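Local coordinates for protein JamJ (Lyngbya majuscula, PDB 5DOZ) that probably uses NADPH to reduce enoyl intermediates carried on an acyl carrier protein in a polyketide synthase pathway, and is linked to cyclopropane formation, at residues V44-R49 against V318-Y323; H144-L149 against V225-L230; K238-L243 against G247-I252. All coordinates share one frame; numbering follows the deposited sequence.

In the fold
The three contacts line the course of the NADPH from two domains. Interaction 1 closes a long loop that holds the other two within it; it belongs to the mixed sheet of the GroES-like part, to which the chain returns after the nucleotide-binding part. Interactions 2 and 3 follow in series, share the parallel Rossmann sheet through the adjacent strands 223-228 and 247-251, and have centres about 9 Å apart. Their centres lie about 24 Å and 28 Å from that of interaction 1, across the middle of the chain. All three touch the cofactor, which therefore lies between the two parts, as in medium-chain dehydrogenases and reductases.

Interaction 1. Residues V44-R49 against V318-Y323. With NDP (NADPH dihydro-nicotinamide-adenine-dinucleotide phosphate), chain E.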
# COMPACT_ATOMS: atom_id res chain seq x y z
N VAL A 44 -9.85 9.19 2.61
CA VAL A 44 -8.43 9.03 2.28
C VAL A 44 -7.71 8.25 3.37
O VAL A 44 -7.70 8.66 4.53
CB VAL A 44 -7.71 10.39 2.10
CG1 VAL A 44 -6.33 10.19 1.49
CG2 VAL A 44 -8.53 11.36 1.26
N PRO A 45 -7.09 7.12 3.00
CA PRO A 45 -6.28 6.43 3.99
C PRO A 45 -4.92 7.11 4.20
O PRO A 45 -4.37 7.71 3.27
CB PRO A 45 -6.12 5.02 3.42
CG PRO A 45 -6.46 5.12 1.97
CD PRO A 45 -7.36 6.31 1.80
N VAL A 46 -4.43 7.07 5.43
CA VAL A 46 -3.09 7.53 5.74
C VAL A 46 -2.13 6.41 5.35
O VAL A 46 -2.31 5.26 5.77
CB VAL A 46 -2.89 7.84 7.24
CG1 VAL A 46 -1.61 8.65 7.45
CG2 VAL A 46 -4.08 8.59 7.81
N ASN A 47 -1.13 6.74 4.54
CA ASN A 47 -0.14 5.76 4.14
C ASN A 47 1.14 5.94 4.94
O ASN A 47 1.40 7.01 5.49
CB ASN A 47 0.12 5.83 2.63
CG ASN A 47 -0.86 4.97 1.84
OD1 ASN A 47 -0.66 3.76 1.69
ND2 ASN A 47 -1.91 5.58 1.32
N PHE A 48 1.93 4.87 5.01
CA PHE A 48 3.22 4.89 5.71
C PHE A 48 4.12 6.00 5.17
O PHE A 48 4.79 6.68 5.94
CB PHE A 48 3.89 3.53 5.55
CG PHE A 48 5.05 3.31 6.45
CD1 PHE A 48 4.87 2.72 7.70
CD2 PHE A 48 6.34 3.67 6.06
CE1 PHE A 48 5.95 2.50 8.54
CE2 PHE A 48 7.42 3.45 6.90
CZ PHE A 48 7.23 2.87 8.14
N ARG A 49 4.13 6.17 3.86
CA ARG A 49 4.94 7.22 3.23
C ARG A 49 4.46 8.64 3.55
O ARG A 49 5.26 9.58 3.50
CB ARG A 49 5.01 7.02 1.71
CG ARG A 49 6.24 6.27 1.23
CD ARG A 49 6.21 6.04 -0.28
NE ARG A 49 6.36 7.27 -1.07
CZ ARG A 49 6.40 7.31 -2.41
NH1 ARG A 49 6.30 6.20 -3.13
NH2 ARG A 49 6.55 8.48 -3.02
N VAL A 318 -4.21 15.05 12.59
CA VAL A 318 -2.97 14.85 13.35
C VAL A 318 -3.02 13.53 14.12
O VAL A 318 -2.10 12.71 14.03
CB VAL A 318 -2.66 16.05 14.28
CG1 VAL A 318 -1.48 15.76 15.19
CG2 VAL A 318 -2.38 17.31 13.47
N GLU A 319 -4.11 13.30 14.85
CA GLU A 319 -4.29 12.08 15.63
C GLU A 319 -4.54 10.85 14.75
O GLU A 319 -4.27 9.72 15.16
CB GLU A 319 -5.38 12.28 16.70
CG GLU A 319 -5.51 11.18 17.76
CD GLU A 319 -4.18 10.60 18.25
OE1 GLU A 319 -3.51 11.23 19.10
OE2 GLU A 319 -3.83 9.48 17.80
N ALA A 320 -5.02 11.06 13.52
CA ALA A 320 -5.10 9.98 12.55
C ALA A 320 -3.69 9.55 12.13
O ALA A 320 -3.39 8.36 12.09
CB ALA A 320 -5.93 10.38 11.33
N PHE A 321 -2.84 10.53 11.82
CA PHE A 321 -1.41 10.30 11.52
C PHE A 321 -0.68 9.65 12.69
O PHE A 321 0.01 8.66 12.51
CB PHE A 321 -0.71 11.61 11.14
CG PHE A 321 -0.68 11.92 9.66
CD1 PHE A 321 -1.85 12.23 8.97
CD2 PHE A 321 0.53 11.94 8.97
CE1 PHE A 321 -1.82 12.53 7.61
CE2 PHE A 321 0.57 12.24 7.61
CZ PHE A 321 -0.61 12.54 6.93
N ARG A 322 -0.83 10.22 13.88
CA ARG A 322 -0.18 9.70 15.09
C ARG A 322 -0.55 8.24 15.37
O ARG A 322 0.30 7.44 15.76
CB ARG A 322 -0.49 10.58 16.30
CG ARG A 322 0.29 11.89 16.29
CD ARG A 322 -0.06 12.83 17.43
NE ARG A 322 0.93 13.91 17.50
CZ ARG A 322 0.72 15.10 18.06
NH1 ARG A 322 -0.46 15.40 18.60
NH2 ARG A 322 1.69 16.00 18.07
N TYR A 323 -1.81 7.90 15.12
CA TYR A 323 -2.31 6.54 15.29
C TYR A 323 -1.60 5.53 14.37
O TYR A 323 -1.32 4.40 14.79
CB TYR A 323 -3.82 6.50 15.06
CG TYR A 323 -4.46 5.17 15.40
CD1 TYR A 323 -4.89 4.89 16.69
CD2 TYR A 323 -4.65 4.21 14.42
CE1 TYR A 323 -5.48 3.67 16.99
CE2 TYR A 323 -5.23 2.99 14.71
CZ TYR A 323 -5.64 2.72 15.99
OH TYR A 323 -6.22 1.50 16.26
PA NDP E . 1.60 0.09 7.72
O1A NDP E . 2.02 1.29 8.55
O2A NDP E . 0.15 -0.31 7.66
O5B NDP E . 2.41 -1.20 8.24
C5B NDP E . 3.58 -1.09 9.05
C4B NDP E . 3.64 -2.35 9.89
O4B NDP E . 5.01 -2.63 10.21
C3B NDP E . 2.91 -2.23 11.22
O3B NDP E . 1.57 -2.74 11.15
C2B NDP E . 3.72 -3.10 12.14
O2B NDP E . 3.11 -4.38 12.20
C1B NDP E . 5.07 -3.27 11.48
N9A NDP E . 6.14 -2.64 12.28
C8A NDP E . 6.10 -1.44 12.87
N7A NDP E . 7.27 -1.19 13.51
C5A NDP E . 8.07 -2.25 13.32
C6A NDP E . 9.44 -2.65 13.72
N6A NDP E . 10.21 -1.83 14.47
N1A NDP E . 9.90 -3.86 13.31
C2A NDP E . 9.15 -4.69 12.56
N3A NDP E . 7.90 -4.39 12.16
C4A NDP E . 7.32 -3.21 12.51
O3 NDP E . 2.20 0.27 6.24
PN NDP E . 1.73 -0.51 4.91
O1N NDP E . 1.27 -1.89 5.25
O2N NDP E . 0.83 0.40 4.12
O5D NDP E . 3.11 -0.65 4.08
C5D NDP E . 4.25 -1.33 4.63
C4D NDP E . 5.54 -0.84 3.96
O4D NDP E . 5.45 -0.97 2.54
C3D NDP E . 5.81 0.63 4.22
O3D NDP E . 7.22 0.77 4.39
C2D NDP E . 5.36 1.33 2.95
O2D NDP E . 6.01 2.59 2.71
C1D NDP E . 5.66 0.29 1.89
N1N NDP E . 4.80 0.40 0.72
C2N NDP E . 5.37 0.34 -0.49
C3N NDP E . 4.62 0.16 -1.65
C7N NDP E . 5.31 -0.15 -2.95
O7N NDP E . 4.80 0.16 -4.01
N7N NDP E . 6.49 -0.76 -2.91
C4N NDP E . 3.12 0.42 -1.62
C5N NDP E . 2.61 0.35 -0.25
C6N NDP E . 3.46 0.43 0.86
P2B NDP E . 3.36 -5.36 13.43
O1X NDP E . 2.91 -4.59 14.64
O2X NDP E . 2.49 -6.53 13.07
O3X NDP E . 4.84 -5.66 13.38
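A single methyl group, V46 CG1, stands almost exactly over the middle of the F321 ring, 3.8 Å from the ring centroid and 8° off its normal, a CH-pi contact. The methyl is shifted slightly toward the CD1-CE1 side of the ring, F321 CD1 and CE1 each lying 3.9 Å from V46 CG1. The torsion of V46 divides the work: CG1, anti to the backbone N (chi1 -166°), meets the ring, while CG2 turns to the helix backbone and lies 4.4 Å from A320 CB. On the other side, a chi1 of -93° at F321, away from a staggered value, turns the ring so that one face meets V46 CG1. V46 lies where the chain passes from strand 37-45 toward helix 48-54, and F321 belongs to helix 317-326, so the contact packs this helix on the mixed sheet of the GroES-like catalytic part. V46 also shares a backbone hydrogen bond with V333 on strand 332-336, which follows that helix and pairs antiparallel with strand 37-45. Two residues beyond V46 the chain enters helix 48-54 at the NADPH. The F48 ring places its edge CD1 3.3 Å from pyrophosphate oxygen O1A of NDP, in the ring plane, and O3D of the nicotinamide ribose lies over one face. R49 passes more loosely, its CG 4.0 Å from NDP O2D.

Interaction 2. Residues H144-L149 against V225-L230; sequences HGLYNL and VIFNSL. With NDP (NADPH dihydro-nicotinamide-adenine-dinucleotide phosphate), chain E.
V225, within strand 223-228, directs a methyl at the helix: CG1, anti to the backbone N (chi1 -179°), lies 4.2 Å from L146 CD2, the two side chains crossing obliquely. I226 faces the other side of the sheet, toward N239 and V242 of helix 235-242. F227 turns back to helix 136-149, and its CD1 comes within 4.3 Å of L146 CG, so the one leucine bridges V225 and F227. G145 lies beside the same ring, where a side-chain carbon would be only 3.4 Å from F227 CE1; the absence of one probably helps the helix sit close to F227. At N228 the side chain folds over its own backbone. OD1 accepts from L230 N at 2.7 Å from above the carbonyl plane, forming an Asx turn, and ND2 reaches forward to L230 O at 3.1 Å. Within this turn the chain runs against the cofactor: S229 CB packs 3.7 Å from NDP C4D, and L230 CD2 approaches adenine N3A of NDP at 3.5 Å. Helices on both faces of a parallel six-stranded sheet of order 3-2-1-4-5-6, with the dinucleotide at the carboxyl ends of the strands, are characteristic of the Rossmann fold.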
# COMPACT_ATOMS: atom_id res chain seq x y z
N HIS A 144 0.41 -7.17 -7.39
CA HIS A 144 1.56 -7.03 -8.28
C HIS A 144 2.76 -7.85 -7.79
O HIS A 144 3.35 -8.61 -8.55
CB HIS A 144 1.95 -5.56 -8.47
CG HIS A 144 2.98 -5.35 -9.54
ND1 HIS A 144 2.72 -5.56 -10.87
CD2 HIS A 144 4.26 -4.92 -9.47
CE1 HIS A 144 3.81 -5.29 -11.58
NE2 HIS A 144 4.75 -4.90 -10.75
N GLY A 145 3.10 -7.69 -6.51
CA GLY A 145 4.22 -8.41 -5.91
C GLY A 145 4.07 -9.92 -5.99
O GLY A 145 4.93 -10.60 -6.54
N LEU A 146 2.97 -10.43 -5.45
CA LEU A 146 2.71 -11.87 -5.37
C LEU A 146 2.42 -12.55 -6.70
O LEU A 146 2.97 -13.62 -6.98
CB LEU A 146 1.57 -12.16 -4.39
CG LEU A 146 1.77 -11.87 -2.91
CD1 LEU A 146 0.44 -11.97 -2.19
CD2 LEU A 146 2.81 -12.80 -2.30
N TYR A 147 1.54 -11.96 -7.51
CA TYR A 147 1.09 -12.58 -8.76
C TYR A 147 1.86 -12.12 -10.00
O TYR A 147 2.40 -12.95 -10.72
CB TYR A 147 -0.42 -12.38 -8.97
CG TYR A 147 -1.02 -13.26 -10.05
CD1 TYR A 147 -0.94 -12.90 -11.39
CD2 TYR A 147 -1.69 -14.45 -9.72
CE1 TYR A 147 -1.49 -13.71 -12.38
CE2 TYR A 147 -2.24 -15.25 -10.70
CZ TYR A 147 -2.14 -14.88 -12.03
OH TYR A 147 -2.70 -15.68 -13.00
N ASN A 148 1.88 -10.81 -10.25
CA ASN A 148 2.57 -10.28 -11.43
C ASN A 148 4.06 -10.58 -11.46
O ASN A 148 4.60 -10.92 -12.51
CB ASN A 148 2.34 -8.77 -11.57
CG ASN A 148 1.03 -8.43 -12.26
OD1 ASN A 148 0.62 -7.27 -12.28
ND2 ASN A 148 0.38 -9.43 -12.83
N LEU A 149 4.71 -10.47 -10.31
CA LEU A 149 6.15 -10.69 -10.23
C LEU A 149 6.48 -12.12 -9.80
O LEU A 149 7.00 -12.90 -10.61
CB LEU A 149 6.82 -9.64 -9.32
CG LEU A 149 6.71 -8.17 -9.75
CD1 LEU A 149 7.33 -7.24 -8.71
CD2 LEU A 149 7.30 -7.90 -11.13
N VAL A 225 8.31 -18.04 -1.30
CA VAL A 225 8.05 -16.62 -1.51
C VAL A 225 8.10 -15.85 -0.20
O VAL A 225 7.52 -16.27 0.80
CB VAL A 225 6.67 -16.40 -2.19
CG1 VAL A 225 6.42 -14.92 -2.44
CG2 VAL A 225 6.57 -17.17 -3.50
N ILE A 226 8.82 -14.72 -0.20
CA ILE A 226 8.73 -13.74 0.88
C ILE A 226 8.13 -12.44 0.35
O ILE A 226 8.55 -11.93 -0.69
CB ILE A 226 10.09 -13.45 1.54
CG1 ILE A 226 10.69 -14.73 2.12
CG2 ILE A 226 9.95 -12.42 2.66
CD1 ILE A 226 12.09 -14.57 2.67
N PHE A 227 7.15 -11.91 1.08
CA PHE A 227 6.57 -10.59 0.82
C PHE A 227 7.06 -9.69 1.96
O PHE A 227 6.53 -9.75 3.07
CB PHE A 227 5.04 -10.70 0.78
CG PHE A 227 4.34 -9.41 0.46
CD1 PHE A 227 4.18 -8.99 -0.86
CD2 PHE A 227 3.80 -8.62 1.48
CE1 PHE A 227 3.51 -7.81 -1.15
CE2 PHE A 227 3.13 -7.44 1.19
CZ PHE A 227 2.99 -7.04 -0.13
N ASN A 228 8.08 -8.88 1.68
CA ASN A 228 8.81 -8.19 2.74
C ASN A 228 8.83 -6.67 2.66
O ASN A 228 8.90 -6.10 1.57
CB ASN A 228 10.25 -8.70 2.82
CG ASN A 228 11.08 -7.91 3.82
OD1 ASN A 228 10.70 -7.77 4.98
ND2 ASN A 228 12.21 -7.37 3.36
N SER A 229 8.79 -6.03 3.83
CA SER A 229 8.97 -4.58 3.94
C SER A 229 9.90 -4.17 5.09
O SER A 229 9.99 -2.98 5.42
CB SER A 229 7.61 -3.88 4.05
OG SER A 229 7.10 -3.92 5.37
N LEU A 230 10.59 -5.14 5.68
CA LEU A 230 11.50 -4.88 6.81
C LEU A 230 12.96 -5.05 6.41
O LEU A 230 13.37 -6.15 6.02
CB LEU A 230 11.17 -5.80 8.00
CG LEU A 230 9.72 -5.91 8.48
CD1 LEU A 230 9.62 -6.93 9.61
CD2 LEU A 230 9.16 -4.57 8.91
PA NDP E . 1.60 0.09 7.72
O1A NDP E . 2.02 1.29 8.55
O2A NDP E . 0.15 -0.31 7.66
O5B NDP E . 2.41 -1.20 8.24
C5B NDP E . 3.58 -1.09 9.05
C4B NDP E . 3.64 -2.35 9.89
O4B NDP E . 5.01 -2.63 10.21
C3B NDP E . 2.91 -2.23 11.22
O3B NDP E . 1.57 -2.74 11.15
C2B NDP E . 3.72 -3.10 12.14
O2B NDP E . 3.11 -4.38 12.20
C1B NDP E . 5.07 -3.27 11.48
N9A NDP E . 6.14 -2.64 12.28
C8A NDP E . 6.10 -1.44 12.87
N7A NDP E . 7.27 -1.19 13.51
C5A NDP E . 8.07 -2.25 13.32
C6A NDP E . 9.44 -2.65 13.72
N6A NDP E . 10.21 -1.83 14.47
N1A NDP E . 9.90 -3.86 13.31
C2A NDP E . 9.15 -4.69 12.56
N3A NDP E . 7.90 -4.39 12.16
C4A NDP E . 7.32 -3.21 12.51
O3 NDP E . 2.20 0.27 6.24
PN NDP E . 1.73 -0.51 4.91
O1N NDP E . 1.27 -1.89 5.25
O2N NDP E . 0.83 0.40 4.12
O5D NDP E . 3.11 -0.65 4.08
C5D NDP E . 4.25 -1.33 4.63
C4D NDP E . 5.54 -0.84 3.96
O4D NDP E . 5.45 -0.97 2.54
C3D NDP E . 5.81 0.63 4.22
O3D NDP E . 7.22 0.77 4.39
C2D NDP E . 5.36 1.33 2.95
O2D NDP E . 6.01 2.59 2.71
C1D NDP E . 5.66 0.29 1.89
N1N NDP E . 4.80 0.40 0.72
C2N NDP E . 5.37 0.34 -0.49
C3N NDP E . 4.62 0.16 -1.65
C7N NDP E . 5.31 -0.15 -2.95
O7N NDP E . 4.80 0.16 -4.01
N7N NDP E . 6.49 -0.76 -2.91
C4N NDP E . 3.12 0.42 -1.62
C5N NDP E . 2.61 0.35 -0.25
C6N NDP E . 3.46 0.43 0.86
P2B NDP E . 3.36 -5.36 13.43
O1X NDP E . 2.91 -4.59 14.64
O2X NDP E . 2.49 -6.53 13.07
O3X NDP E . 4.84 -5.66 13.38

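Interaction 3. Residues K238-L243 against G247-I252. With NDP (NADPH dihydro-nicotinamide-adenine-dinucleotide phosphate), chain E.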
# COMPACT_ATOMS: atom_id res chain seq x y z
N LYS A 238 18.35 -12.59 7.20
CA LYS A 238 17.46 -13.58 7.81
C LYS A 238 16.38 -14.03 6.84
O LYS A 238 16.03 -15.21 6.81
CB LYS A 238 16.83 -13.04 9.10
CG LYS A 238 17.79 -12.89 10.28
CD LYS A 238 18.49 -14.20 10.63
CE LYS A 238 19.43 -14.03 11.82
NZ LYS A 238 20.47 -12.98 11.61
N ASN A 239 15.86 -13.10 6.05
CA ASN A 239 14.91 -13.43 4.98
C ASN A 239 15.52 -14.37 3.94
O ASN A 239 14.89 -15.34 3.53
CB ASN A 239 14.37 -12.16 4.31
CG ASN A 239 13.39 -11.39 5.18
OD1 ASN A 239 12.79 -11.94 6.10
ND2 ASN A 239 13.24 -10.10 4.89
N LEU A 240 16.75 -14.09 3.51
CA LEU A 240 17.44 -14.96 2.57
C LEU A 240 17.58 -16.39 3.10
O LEU A 240 17.43 -17.35 2.35
CB LEU A 240 18.82 -14.40 2.19
CG LEU A 240 18.92 -13.04 1.50
CD1 LEU A 240 20.36 -12.75 1.15
CD2 LEU A 240 18.05 -12.96 0.25
N ASP A 241 17.86 -16.52 4.40
CA ASP A 241 18.02 -17.83 5.04
C ASP A 241 16.76 -18.70 4.97
O ASP A 241 16.85 -19.92 4.78
CB ASP A 241 18.47 -17.69 6.50
CG ASP A 241 19.83 -17.02 6.64
OD1 ASP A 241 20.47 -16.72 5.61
OD2 ASP A 241 20.25 -16.79 7.80
N VAL A 242 15.59 -18.07 5.12
CA VAL A 242 14.33 -18.81 5.09
C VAL A 242 13.78 -19.02 3.68
O VAL A 242 12.80 -19.72 3.48
CB VAL A 242 13.24 -18.17 5.99
CG1 VAL A 242 13.63 -18.26 7.45
CG2 VAL A 242 12.95 -16.73 5.59
N LEU A 243 14.43 -18.39 2.70
CA LEU A 243 14.01 -18.48 1.31
C LEU A 243 14.51 -19.80 0.70
O LEU A 243 15.70 -20.12 0.76
CB LEU A 243 14.54 -17.27 0.54
CG LEU A 243 13.83 -16.68 -0.69
CD1 LEU A 243 12.31 -16.68 -0.57
CD2 LEU A 243 14.34 -15.26 -0.91
N GLY A 247 13.77 -19.55 -4.56
CA GLY A 247 12.78 -18.67 -3.91
C GLY A 247 12.69 -17.27 -4.50
O GLY A 247 13.62 -16.81 -5.17
N ARG A 248 11.57 -16.59 -4.25
CA ARG A 248 11.32 -15.27 -4.82
C ARG A 248 11.14 -14.20 -3.74
O ARG A 248 10.32 -14.35 -2.83
CB ARG A 248 10.12 -15.32 -5.76
CG ARG A 248 10.35 -16.14 -7.02
CD ARG A 248 9.11 -16.94 -7.38
NE ARG A 248 9.13 -18.27 -6.79
CZ ARG A 248 8.06 -19.02 -6.56
NH1 ARG A 248 6.84 -18.58 -6.86
NH2 ARG A 248 8.21 -20.22 -6.01
N TYR A 249 11.92 -13.12 -3.85
CA TYR A 249 11.99 -12.08 -2.82
C TYR A 249 11.30 -10.81 -3.28
O TYR A 249 11.87 -10.03 -4.04
CB TYR A 249 13.45 -11.77 -2.47
CG TYR A 249 13.67 -11.06 -1.14
CD1 TYR A 249 12.83 -10.02 -0.71
CD2 TYR A 249 14.75 -11.40 -0.33
CE1 TYR A 249 13.04 -9.37 0.50
CE2 TYR A 249 14.97 -10.76 0.87
CZ TYR A 249 14.12 -9.75 1.29
OH TYR A 249 14.36 -9.13 2.49
N ILE A 250 10.07 -10.60 -2.80
CA ILE A 250 9.35 -9.36 -3.06
C ILE A 250 9.69 -8.34 -1.97
O ILE A 250 9.29 -8.49 -0.81
CB ILE A 250 7.82 -9.57 -3.07
CG1 ILE A 250 7.44 -10.78 -3.92
CG2 ILE A 250 7.11 -8.31 -3.57
CD1 ILE A 250 6.10 -11.39 -3.54
N GLU A 251 10.44 -7.31 -2.35
CA GLU A 251 10.81 -6.23 -1.45
C GLU A 251 10.03 -4.97 -1.83
O GLU A 251 10.14 -4.51 -2.96
CB GLU A 251 12.32 -5.98 -1.52
CG GLU A 251 12.80 -4.85 -0.63
CD GLU A 251 12.71 -5.20 0.84
OE1 GLU A 251 13.46 -6.10 1.28
OE2 GLU A 251 11.90 -4.56 1.55
N ILE A 252 9.25 -4.44 -0.90
CA ILE A 252 8.43 -3.23 -1.17
C ILE A 252 8.89 -2.02 -0.35
O ILE A 252 8.28 -0.95 -0.42
CB ILE A 252 6.91 -3.48 -0.97
CG1 ILE A 252 6.55 -3.61 0.51
CG2 ILE A 252 6.46 -4.71 -1.76
CD1 ILE A 252 5.07 -3.69 0.79
PA NDP E . 1.60 0.09 7.72
O1A NDP E . 2.02 1.29 8.55
O2A NDP E . 0.15 -0.31 7.66
O5B NDP E . 2.41 -1.20 8.24
C5B NDP E . 3.58 -1.09 9.05
C4B NDP E . 3.64 -2.35 9.89
O4B NDP E . 5.01 -2.63 10.21
C3B NDP E . 2.91 -2.23 11.22
O3B NDP E . 1.57 -2.74 11.15
C2B NDP E . 3.72 -3.10 12.14
O2B NDP E . 3.11 -4.38 12.20
C1B NDP E . 5.07 -3.27 11.48
N9A NDP E . 6.14 -2.64 12.28
C8A NDP E . 6.10 -1.44 12.87
N7A NDP E . 7.27 -1.19 13.51
C5A NDP E . 8.07 -2.25 13.32
C6A NDP E . 9.44 -2.65 13.72
N6A NDP E . 10.21 -1.83 14.47
N1A NDP E . 9.90 -3.86 13.31
C2A NDP E . 9.15 -4.69 12.56
N3A NDP E . 7.90 -4.39 12.16
C4A NDP E . 7.32 -3.21 12.51
O3 NDP E . 2.20 0.27 6.24
PN NDP E . 1.73 -0.51 4.91
O1N NDP E . 1.27 -1.89 5.25
O2N NDP E . 0.83 0.40 4.12
O5D NDP E . 3.11 -0.65 4.08
C5D NDP E . 4.25 -1.33 4.63
C4D NDP E . 5.54 -0.84 3.96
O4D NDP E . 5.45 -0.97 2.54
C3D NDP E . 5.81 0.63 4.22
O3D NDP E . 7.22 0.77 4.39
C2D NDP E . 5.36 1.33 2.95
O2D NDP E . 6.01 2.59 2.71
C1D NDP E . 5.66 0.29 1.89
N1N NDP E . 4.80 0.40 0.72
C2N NDP E . 5.37 0.34 -0.49
C3N NDP E . 4.62 0.16 -1.65
C7N NDP E . 5.31 -0.15 -2.95
O7N NDP E . 4.80 0.16 -4.01
N7N NDP E . 6.49 -0.76 -2.91
C4N NDP E . 3.12 0.42 -1.62
C5N NDP E . 2.61 0.35 -0.25
C6N NDP E . 3.46 0.43 0.86
P2B NDP E . 3.36 -5.36 13.43
O1X NDP E . 2.91 -4.59 14.64
O2X NDP E . 2.49 -6.53 13.07
O3X NDP E . 4.84 -5.66 13.38
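N239 ND2 donates to Y249 OH in the one hydrogen bond between the two segments, 2.8 Å long and nearly straight at 166°. The hydroxyl lies close to the plane of the amide, yet the amide and ring planes stand 73° apart, and the two side chains cross at about a right angle. CG of Y249 lies anti to its own backbone N (chi1 -162°), which carries the ring out toward the helix and brings the hydroxyl to N239. The other end of the amide is also held, N239 OD1 bonding to H161 NE2, which fixes which way the group is flipped. Below the hydroxyl the tyrosine is lined by leucines. L240 CD2 comes to the ring edge, 3.7 Å from Y249 CD2 and near the ring plane, and L243 CD2 rests 3.9 Å from Y249 CB. Substituting a phenylalanine for Y249 would probably leave N239 ND2 without its acceptor and the amide less firmly positioned. The second branch of L243, CD1, lies along the strand backbone, 3.8 Å from R248 N and 3.9 Å from G247 CA. R248 turns to the other side of the sheet, where it forms a salt bridge with E156. Past the strand end, I252 O accepts from carboxamide N7N of NDP at 3.1 Å, and I252 CD1 lies 3.3 Å from ribose O4D of NDP. Helix 235-242 is the crossover of a beta-alpha-beta unit, linking the parallel neighbours 223-228 and 247-251; K238, N239 and V242 pack against helix 210-218 beside it.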